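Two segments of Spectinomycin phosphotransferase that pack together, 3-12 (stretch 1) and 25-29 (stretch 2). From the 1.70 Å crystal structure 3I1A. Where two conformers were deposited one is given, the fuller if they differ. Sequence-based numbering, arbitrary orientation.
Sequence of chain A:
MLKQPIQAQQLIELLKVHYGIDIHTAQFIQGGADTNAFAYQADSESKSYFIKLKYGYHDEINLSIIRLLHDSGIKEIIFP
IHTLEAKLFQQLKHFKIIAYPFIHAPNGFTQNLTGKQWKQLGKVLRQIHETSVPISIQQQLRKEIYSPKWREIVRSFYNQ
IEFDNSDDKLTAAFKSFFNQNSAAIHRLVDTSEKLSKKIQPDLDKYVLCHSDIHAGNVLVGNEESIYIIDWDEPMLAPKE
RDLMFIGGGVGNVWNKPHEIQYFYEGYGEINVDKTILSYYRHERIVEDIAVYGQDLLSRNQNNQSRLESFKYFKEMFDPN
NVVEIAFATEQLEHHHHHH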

# COMPACT_ATOMS: atom_id res chain seq x y z
N LYS A 3 13.33 -16.68 -16.61
CA LYS A 3 12.04 -16.83 -15.88
C LYS A 3 10.91 -16.19 -16.67
O LYS A 3 9.75 -16.61 -16.59
N GLN A 4 11.27 -15.18 -17.45
CA GLN A 4 10.31 -14.45 -18.27
C GLN A 4 9.51 -15.38 -19.18
O GLN A 4 10.06 -16.30 -19.79
N PRO A 5 8.19 -15.15 -19.29
CA PRO A 5 7.32 -15.96 -20.14
C PRO A 5 7.58 -15.78 -21.64
O PRO A 5 7.25 -16.65 -22.45
N ILE A 6 8.16 -14.64 -21.99
CA ILE A 6 8.48 -14.31 -23.38
C ILE A 6 9.77 -13.50 -23.47
O ILE A 6 10.27 -13.00 -22.46
N GLN A 7 10.30 -13.38 -24.69
CA GLN A 7 11.49 -12.58 -24.94
C GLN A 7 10.90 -11.19 -25.24
O GLN A 7 9.87 -11.08 -25.90
N ALA A 8 11.56 -10.14 -24.76
CA ALA A 8 11.04 -8.78 -24.94
C ALA A 8 10.51 -8.43 -26.33
O ALA A 8 9.49 -7.75 -26.46
N GLN A 9 11.19 -8.89 -27.37
CA GLN A 9 10.77 -8.60 -28.73
C GLN A 9 9.45 -9.27 -29.11
O GLN A 9 8.81 -8.90 -30.09
N GLN A 10 9.04 -10.27 -28.33
CA GLN A 10 7.77 -10.93 -28.60
C GLN A 10 6.65 -9.97 -28.22
O GLN A 10 5.51 -10.15 -28.63
N LEU A 11 6.98 -8.94 -27.44
CA LEU A 11 5.98 -7.95 -27.05
C LEU A 11 5.55 -7.11 -28.22
O LEU A 11 4.44 -6.57 -28.22
N ILE A 12 6.42 -6.97 -29.20
CA ILE A 12 6.07 -6.18 -30.35
C ILE A 12 4.86 -6.83 -30.98
O ILE A 12 3.84 -6.16 -31.17
N THR A 25 10.58 -0.61 -29.92
CA THR A 25 11.62 -1.07 -29.02
C THR A 25 11.03 -1.47 -27.67
O THR A 25 10.23 -0.74 -27.09
N ALA A 26 11.44 -2.63 -27.18
CA ALA A 26 10.96 -3.15 -25.90
C ALA A 26 12.15 -3.66 -25.10
O ALA A 26 13.04 -4.32 -25.63
N GLN A 27 12.16 -3.37 -23.81
CA GLN A 27 13.27 -3.77 -22.97
C GLN A 27 12.81 -4.22 -21.58
O GLN A 27 11.96 -3.58 -20.97
N PHE A 28 13.38 -5.32 -21.10
CA PHE A 28 13.03 -5.83 -19.77
C PHE A 28 13.52 -4.85 -18.72
O PHE A 28 14.63 -4.34 -18.83
N ILE A 29 12.70 -4.60 -17.70
CA ILE A 29 13.04 -3.69 -16.61
C ILE A 29 13.44 -4.53 -15.40
O ILE A 29 12.59 -5.16 -14.77

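The contact between these two stretches is small, burying 302 Å² in all, and no direct hydrogen bond crosses it. It rests on two alanines facing each other, a leucine beside them, a glutamine over an aromatic ring, and a second glutamine joined to the strand through a water. In the strand, Ala-26 and Phe-28 point their CA-to-CB bonds toward stretch 1, while Thr-25 and Gln-27 point away, the alternation expected of an extended backbone.

Lys-3 leads into stretch 1 without reaching the strand, so the first contact belongs to Gln-4, which points toward it. With chi1 m and chi2 t, its extended side chain carries the amide over one face of the Phe-28 ring, where OE1 lies 3.4 Å from CD2. Phe-28 itself has chi1 t. A glutamine suits this partly exposed margin because its flat amide can lie by an aromatic ring while keeping polar partners: NE2 of Gln-4 donates a weak hydrogen bond to O of Ile-6 at 3.5 Å and is also bonded elsewhere in the structure.

Pro-5 and Ile-6 stay out of reach of the strand. Gln-7 points away and makes no contact with it, but opens a type I turn ending at Gln-10. Its backbone N donates to OE1 of Gln-10 at 2.9 Å, and N of Gln-10 donates to O of Gln-7 at 2.7 Å, so side chain and backbone both tie the turn together.

Ala-8 forms the center of the packing. Its methyl points toward the strand, with CB 4.4 Å from CB of Ala-26 and equally far from N of Phe-28. The CA atoms of Ala-8 and Ala-26 are only 5.7 Å apart, a close approach that two small side chains accommodate well. The backbone joins in: O of Ala-8 lies 3.5 Å from CB of Ala-26 while accepting a hydrogen bond from N of Leu-11 at 2.9 Å.

Gln-9 starts sideways, but its m, m rotamer brings the amide near the strand. Its OE1 is 3.4 Å from O of Ala-26; both are acceptors, so this pair is not bonded. Water 1 supplies the polar link instead, donating to OE1 of Gln-9 at 3.0 Å, accepting from N of Ala-26 at 2.9 Å, and hydrogen bonding to OG1 of Thr-25 at 2.6 Å.

Gln-10 points away, leaving Leu-11 to extend the apolar patch. Leu-11 points toward the strand, with chi1 at -91°, between wells, and chi2 t; its CB sits 4.4 Å from CB of Ala-26, giving that buried methyl a second hydrocarbon neighbor. Ile-12 (m, t) approaches without direct contact.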

# COMPACT_ATOMS: atom_id res chain seq x y z
CB LYS A 3 12.14 -16.17 -14.50
CG LYS A 3 10.96 -16.43 -13.58
CD LYS A 3 10.53 -17.89 -13.65
CE LYS A 3 9.83 -18.32 -12.37
NZ LYS A 3 10.80 -18.36 -11.23
CB GLN A 4 11.04 -13.41 -19.10
CG GLN A 4 12.05 -12.61 -18.30
CD GLN A 4 12.78 -11.57 -19.12
OE1 GLN A 4 13.87 -11.14 -18.76
NE2 GLN A 4 12.18 -11.16 -20.23
CB PRO A 5 5.91 -15.52 -19.73
CG PRO A 5 6.12 -14.10 -19.30
CD PRO A 5 7.40 -14.17 -18.51
CB ILE A 6 7.38 -13.46 -24.02
CG1 ILE A 6 7.28 -12.13 -23.26
CG2 ILE A 6 6.05 -14.21 -23.99
CD1 ILE A 6 6.24 -11.19 -23.80
CB GLN A 7 12.24 -13.11 -26.16
CG GLN A 7 13.70 -12.71 -26.21
CD GLN A 7 13.89 -11.23 -26.39
OE1 GLN A 7 14.52 -10.55 -25.57
NE2 GLN A 7 13.34 -10.71 -27.48
CB ALA A 8 12.11 -7.76 -24.52
CB GLN A 9 11.89 -8.95 -29.70
CG GLN A 9 13.17 -8.21 -29.37
CD GLN A 9 12.94 -6.73 -29.15
OE1 GLN A 9 13.74 -6.04 -28.52
NE2 GLN A 9 11.83 -6.22 -29.67
CB GLN A 10 7.65 -12.23 -27.79
CG GLN A 10 8.28 -13.42 -28.51
CD GLN A 10 8.20 -14.70 -27.72
OE1 GLN A 10 8.99 -14.91 -26.79
NE2 GLN A 10 7.27 -15.57 -28.08
CB LEU A 11 6.51 -7.00 -25.97
CG LEU A 11 6.27 -7.41 -24.52
CD1 LEU A 11 6.87 -6.35 -23.64
CD2 LEU A 11 4.77 -7.55 -24.22
CB ILE A 12 7.20 -6.08 -31.38
CG1 ILE A 12 8.38 -5.33 -30.77
CG2 ILE A 12 6.70 -5.37 -32.64
CD1 ILE A 12 9.59 -5.26 -31.68
CB THR A 25 12.70 0.04 -28.82
OG1 THR A 25 13.86 -0.52 -28.20
CG2 THR A 25 12.16 1.16 -27.96
CB ALA A 26 9.96 -4.27 -26.12
CB GLN A 27 14.25 -2.59 -22.86
CG GLN A 27 15.49 -2.85 -22.06
CD GLN A 27 16.41 -1.65 -22.04
OE1 GLN A 27 16.82 -1.15 -23.09
NE2 GLN A 27 16.75 -1.17 -20.84
CB PHE A 28 13.67 -7.19 -19.53
CG PHE A 28 13.46 -7.74 -18.15
CD1 PHE A 28 12.18 -7.90 -17.63
CD2 PHE A 28 14.55 -8.12 -17.36
CE1 PHE A 28 11.97 -8.43 -16.35
CE2 PHE A 28 14.36 -8.65 -16.08
CZ PHE A 28 13.06 -8.81 -15.58
CB ILE A 29 11.85 -2.80 -16.20
CG1 ILE A 29 11.39 -1.95 -17.38
CG2 ILE A 29 12.24 -1.92 -15.02
CD1 ILE A 29 10.19 -1.11 -17.07
O HOH W 1 13.88 -3.05 -28.62